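Local coordinates for protein CRISPR system Cmr subunit Cmr6 (Pyrococcus furiosus, PDB 4W8V) that caps the type III-B Cmr ribonucleoprotein complex together with Cmr1 and binds RNA in CRISPR defence against invading nucleic acids, at residues I50-T63 against S220-G232. Numbering follows the deposited sequence.
Sequences IPGSAIKGVTRHLT and SLVKLALRDLGVG
Leu-62 and Val-58, one turn apart on helix 52-63, reach across to helix 220-228 and the turn that ends it. The short helical segments cross at 90°, their axes 8.8 Å apart at closest approach, and meet around Ala-225, whose small CB sits among Val-58, Thr-59 and Leu-62. With CG anti to the backbone N (chi1 172°), Leu-62 brings CD2 beside Leu-221 O and within 3.7 Å of Leu-224 CG, the two leucine side chains meeting at about a right angle. Its CB meanwhile packs against Leu-229 CD1, which also approaches the His-61 ring obliquely.

Val-58 forks around the end of the other helix. Val-58 CG1, wedged between backbone N and carbonyl carbon (chi1 66°), lies 3.8 Å from Val-231 CG1, the two side chains crossing at about a right angle. Val-58 CG2 lies 3.4 Å from Gly-230 O and against Leu-229 CB, the Val-58 and Leu-229 side chains passing in opposite directions. Gly-230 leaves the helix with positive phi; its N and that of Leu-229 both bond to Ala-225 O.

Thr-59 turns its methyl to Leu-221, CG2 to CB 3.6 Å. Thr-59 OG1, though only 3.5 Å from Val-222 CG2, donates to Ile-55 O at 2.8 Å; that carbonyl takes the Thr-59 amide from the opposite face. A turn earlier, Ile-55 CG2 rests against both methyls of Val-222, 3.8 Å from CG1 and from CG2.

Strands 143-149 and 202-209 pack against Ile-50 and Val-222, while helix 122-133 packs against Thr-59 and Leu-221, placing the crossing near the centre of this RAMP-superfamily portion of Cmr6. No hydrogen bond or salt bridge spans the two segments: their union is apolar, depending on fitted methyl groups, and the Thr-59 hydroxyl is satisfied within its own helix.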
loop_
_atom_site.group_PDB
_atom_site.type_symbol
_atom_site.label_atom_id
_atom_site.label_comp_id
_atom_site.label_asym_id
_atom_site.label_seq_id
_atom_site.Cartn_x
_atom_site.Cartn_y
_atom_site.Cartn_z
ATOM N N ILE A 50 6.352 3.210 -8.691
ATOM C CA ILE A 50 5.694 3.257 -7.391
ATOM C C ILE A 50 6.618 2.652 -6.359
ATOM O O ILE A 50 6.912 1.457 -6.423
ATOM C CB ILE A 50 4.377 2.470 -7.403
ATOM C CG1 ILE A 50 3.394 3.075 -8.415
ATOM C CG2 ILE A 50 3.793 2.407 -6.007
ATOM C CD1 ILE A 50 2.639 2.031 -9.237
ATOM N N PRO A 51 7.072 3.467 -5.391
ATOM C CA PRO A 51 7.996 3.002 -4.350
ATOM C C PRO A 51 7.428 1.838 -3.542
ATOM O O PRO A 51 6.259 1.829 -3.175
ATOM C CB PRO A 51 8.183 4.236 -3.461
ATOM C CG PRO A 51 7.735 5.382 -4.256
ATOM C CD PRO A 51 6.721 4.887 -5.232
ATOM N N GLY A 52 8.262 0.853 -3.268
ATOM C CA GLY A 52 7.841 -0.296 -2.487
ATOM C C GLY A 52 7.424 0.069 -1.069
ATOM O O GLY A 52 6.676 -0.666 -0.421
ATOM N N SER A 53 7.926 1.198 -0.574
ATOM C CA SER A 53 7.539 1.684 0.742
ATOM C C SER A 53 6.091 2.154 0.691
ATOM O O SER A 53 5.343 1.986 1.653
ATOM C CB SER A 53 8.479 2.804 1.220
ATOM O OG SER A 53 8.360 3.977 0.425
ATOM N N ALA A 54 5.684 2.717 -0.439
ATOM C CA ALA A 54 4.283 3.077 -0.624
ATOM C C ALA A 54 3.397 1.833 -0.756
ATOM O O ALA A 54 2.285 1.812 -0.240
ATOM C CB ALA A 54 4.110 3.979 -1.830
ATOM N N ILE A 55 3.889 0.801 -1.439
ATOM C CA ILE A 55 3.145 -0.452 -1.540
ATOM C C ILE A 55 2.999 -1.072 -0.151
ATOM O O ILE A 55 1.912 -1.516 0.226
ATOM C CB ILE A 55 3.829 -1.432 -2.511
ATOM C CG1 ILE A 55 3.695 -0.888 -3.934
ATOM C CG2 ILE A 55 3.197 -2.835 -2.420
ATOM C CD1 ILE A 55 4.034 -1.872 -5.002
ATOM N N LYS A 56 4.076 -1.036 0.630
ATOM C CA LYS A 56 4.046 -1.513 2.010
ATOM C C LYS A 56 3.071 -0.728 2.891
ATOM O O LYS A 56 2.325 -1.312 3.666
ATOM C CB LYS A 56 5.446 -1.428 2.611
ATOM C CG LYS A 56 5.584 -2.120 3.943
ATOM C CD LYS A 56 6.987 -1.984 4.493
ATOM C CE LYS A 56 7.213 -3.016 5.580
ATOM N NZ LYS A 56 8.502 -2.860 6.299
ATOM N N GLY A 57 3.100 0.596 2.782
ATOM C CA GLY A 57 2.220 1.459 3.547
ATOM C C GLY A 57 0.742 1.212 3.329
ATOM O O GLY A 57 -0.005 0.974 4.284
ATOM N N VAL A 58 0.307 1.275 2.077
ATOM C CA VAL A 58 -1.088 0.998 1.764
ATOM C C VAL A 58 -1.508 -0.427 2.195
ATOM O O VAL A 58 -2.637 -0.634 2.628
ATOM C CB VAL A 58 -1.374 1.208 0.264
ATOM C CG1 VAL A 58 -0.622 0.175 -0.594
ATOM C CG2 VAL A 58 -2.877 1.161 -0.013
ATOM N N THR A 59 -0.597 -1.399 2.106
ATOM C CA THR A 59 -0.899 -2.773 2.519
ATOM C C THR A 59 -0.961 -2.906 4.044
ATOM O O THR A 59 -1.817 -3.604 4.555
ATOM C CB THR A 59 0.139 -3.784 1.959
ATOM O OG1 THR A 59 0.171 -3.692 0.540
ATOM C CG2 THR A 59 -0.233 -5.200 2.321
ATOM N N ARG A 60 -0.030 -2.267 4.752
ATOM C CA ARG A 60 -0.131 -2.042 6.195
ATOM C C ARG A 60 -1.506 -1.481 6.579
ATOM O O ARG A 60 -2.187 -1.987 7.462
ATOM C CB ARG A 60 0.906 -1.018 6.682
ATOM C CG ARG A 60 2.314 -1.457 6.981
ATOM C CD ARG A 60 2.986 -0.261 7.678
ATOM N NE ARG A 60 4.443 -0.324 7.740
ATOM C CZ ARG A 60 5.127 -0.844 8.752
ATOM N NH1 ARG A 60 4.485 -1.374 9.778
ATOM N NH2 ARG A 60 6.451 -0.853 8.729
ATOM N N HIS A 61 -1.860 -0.389 5.914
ATOM C CA HIS A 61 -3.073 0.358 6.189
ATOM C C HIS A 61 -4.294 -0.518 6.083
ATOM O O HIS A 61 -5.179 -0.480 6.942
ATOM C CB HIS A 61 -3.194 1.535 5.220
ATOM C CG HIS A 61 -4.398 2.393 5.443
ATOM N ND1 HIS A 61 -5.650 2.056 4.970
ATOM C CD2 HIS A 61 -4.540 3.597 6.051
ATOM C CE1 HIS A 61 -6.514 3.003 5.300
ATOM N NE2 HIS A 61 -5.867 3.946 5.950
ATOM N N LEU A 62 -4.331 -1.311 5.022
ATOM C CA LEU A 62 -5.399 -2.270 4.796
ATOM C C LEU A 62 -5.599 -3.156 6.014
ATOM O O LEU A 62 -6.731 -3.342 6.478
ATOM C CB LEU A 62 -5.089 -3.127 3.567
ATOM C CG LEU A 62 -6.006 -4.313 3.275
ATOM C CD1 LEU A 62 -7.440 -3.880 3.101
ATOM C CD2 LEU A 62 -5.527 -5.043 2.027
ATOM N N THR A 63 -4.497 -3.685 6.544
ATOM C CA THR A 63 -4.590 -4.646 7.636
ATOM C C THR A 63 -4.981 -3.995 8.960
ATOM O O THR A 63 -5.566 -4.652 9.816
ATOM C CB THR A 63 -3.268 -5.417 7.831
ATOM O OG1 THR A 63 -2.294 -4.560 8.428
ATOM C CG2 THR A 63 -2.746 -5.922 6.486
ATOM N N SER A 220 -0.820 -11.372 -1.732
ATOM C CA SER A 220 -2.268 -11.371 -1.844
ATOM C C SER A 220 -2.842 -10.119 -1.192
ATOM O O SER A 220 -3.804 -9.535 -1.675
ATOM C CB SER A 220 -2.846 -12.633 -1.205
ATOM O OG SER A 220 -2.688 -13.740 -2.066
ATOM N N LEU A 221 -2.223 -9.700 -0.101
ATOM C CA LEU A 221 -2.606 -8.463 0.534
ATOM C C LEU A 221 -2.287 -7.283 -0.384
ATOM O O LEU A 221 -3.073 -6.354 -0.497
ATOM C CB LEU A 221 -1.909 -8.324 1.891
ATOM C CG LEU A 221 -2.455 -9.244 2.987
ATOM C CD1 LEU A 221 -1.662 -9.079 4.261
ATOM C CD2 LEU A 221 -3.944 -8.970 3.228
ATOM N N VAL A 222 -1.153 -7.337 -1.069
ATOM C CA VAL A 222 -0.738 -6.240 -1.941
ATOM C C VAL A 222 -1.707 -6.087 -3.113
ATOM O O VAL A 222 -2.107 -4.966 -3.469
ATOM C CB VAL A 222 0.697 -6.476 -2.445
ATOM C CG1 VAL A 222 1.007 -5.637 -3.682
ATOM C CG2 VAL A 222 1.690 -6.204 -1.328
ATOM N N LYS A 223 -2.088 -7.227 -3.693
ATOM C CA LYS A 223 -3.129 -7.298 -4.701
ATOM C C LYS A 223 -4.383 -6.604 -4.216
ATOM O O LYS A 223 -4.943 -5.739 -4.893
ATOM C CB LYS A 223 -3.475 -8.760 -5.031
ATOM C CG LYS A 223 -2.901 -9.309 -6.324
ATOM C CD LYS A 223 -3.296 -10.780 -6.538
ATOM C CE LYS A 223 -4.720 -10.909 -7.072
ATOM N NZ LYS A 223 -4.836 -10.419 -8.476
ATOM N N LEU A 224 -4.847 -7.054 -3.059
ATOM C CA LEU A 224 -6.054 -6.540 -2.448
ATOM C C LEU A 224 -5.957 -5.026 -2.284
ATOM O O LEU A 224 -6.873 -4.284 -2.629
ATOM C CB LEU A 224 -6.274 -7.233 -1.100
ATOM C CG LEU A 224 -7.549 -7.018 -0.299
ATOM C CD1 LEU A 224 -8.782 -7.156 -1.179
ATOM C CD2 LEU A 224 -7.562 -8.033 0.827
ATOM N N ALA A 225 -4.819 -4.564 -1.793
ATOM C CA ALA A 225 -4.642 -3.143 -1.496
ATOM C C ALA A 225 -4.558 -2.272 -2.763
ATOM O O ALA A 225 -5.050 -1.144 -2.781
ATOM C CB ALA A 225 -3.395 -2.959 -0.615
ATOM N N LEU A 226 -3.977 -2.800 -3.839
ATOM C CA LEU A 226 -3.838 -2.024 -5.081
ATOM C C LEU A 226 -5.157 -1.899 -5.831
ATOM O O LEU A 226 -5.389 -0.924 -6.538
ATOM C CB LEU A 226 -2.786 -2.650 -6.005
ATOM C CG LEU A 226 -1.339 -2.753 -5.494
ATOM C CD1 LEU A 226 -0.421 -3.405 -6.565
ATOM C CD2 LEU A 226 -0.772 -1.417 -5.048
ATOM N N ARG A 227 -6.013 -2.900 -5.700
ATOM C CA ARG A 227 -7.306 -2.883 -6.366
ATOM C C ARG A 227 -8.288 -1.991 -5.617
ATOM O O ARG A 227 -8.946 -1.159 -6.219
ATOM C CB ARG A 227 -7.855 -4.304 -6.462
ATOM C CG ARG A 227 -9.099 -4.475 -7.305
ATOM C CD ARG A 227 -9.592 -5.915 -7.201
ATOM N NE ARG A 227 -10.044 -6.223 -5.849
ATOM C CZ ARG A 227 -9.947 -7.416 -5.269
ATOM N NH1 ARG A 227 -9.399 -8.431 -5.916
ATOM N NH2 ARG A 227 -10.400 -7.593 -4.035
ATOM N N ASP A 228 -8.351 -2.136 -4.296
ATOM C CA ASP A 228 -9.417 -1.494 -3.527
ATOM C C ASP A 228 -9.033 -0.195 -2.797
ATOM O O ASP A 228 -9.903 0.615 -2.508
ATOM C CB ASP A 228 -10.005 -2.502 -2.527
ATOM C CG ASP A 228 -10.713 -3.673 -3.225
ATOM O OD1 ASP A 228 -10.976 -3.581 -4.445
ATOM O OD2 ASP A 228 -11.017 -4.682 -2.557
ATOM N N LEU A 229 -7.754 0.033 -2.522
ATOM C CA LEU A 229 -7.341 1.264 -1.839
ATOM C C LEU A 229 -6.576 2.219 -2.762
ATOM O O LEU A 229 -6.840 3.411 -2.791
ATOM C CB LEU A 229 -6.492 0.929 -0.614
ATOM C CG LEU A 229 -7.237 0.068 0.413
ATOM C CD1 LEU A 229 -6.391 -0.224 1.644
ATOM C CD2 LEU A 229 -8.523 0.751 0.820
ATOM N N GLY A 230 -5.624 1.691 -3.522
ATOM C CA GLY A 230 -4.898 2.526 -4.455
ATOM C C GLY A 230 -3.574 3.045 -3.925
ATOM O O GLY A 230 -3.362 3.129 -2.708
ATOM N N VAL A 231 -2.680 3.386 -4.851
ATOM C CA VAL A 231 -1.414 4.023 -4.516
ATOM C C VAL A 231 -1.310 5.354 -5.236
ATOM O O VAL A 231 -2.131 5.674 -6.107
ATOM C CB VAL A 231 -0.204 3.153 -4.911
ATOM C CG1 VAL A 231 0.062 2.073 -3.873
ATOM C CG2 VAL A 231 -0.424 2.562 -6.303
ATOM N N GLY A 232 -0.289 6.124 -4.879
ATOM C CA GLY A 232 -0.125 7.453 -5.431
ATOM C C GLY A 232 -1.025 8.407 -4.677
ATOM O O GLY A 232 -1.527 8.078 -3.599
#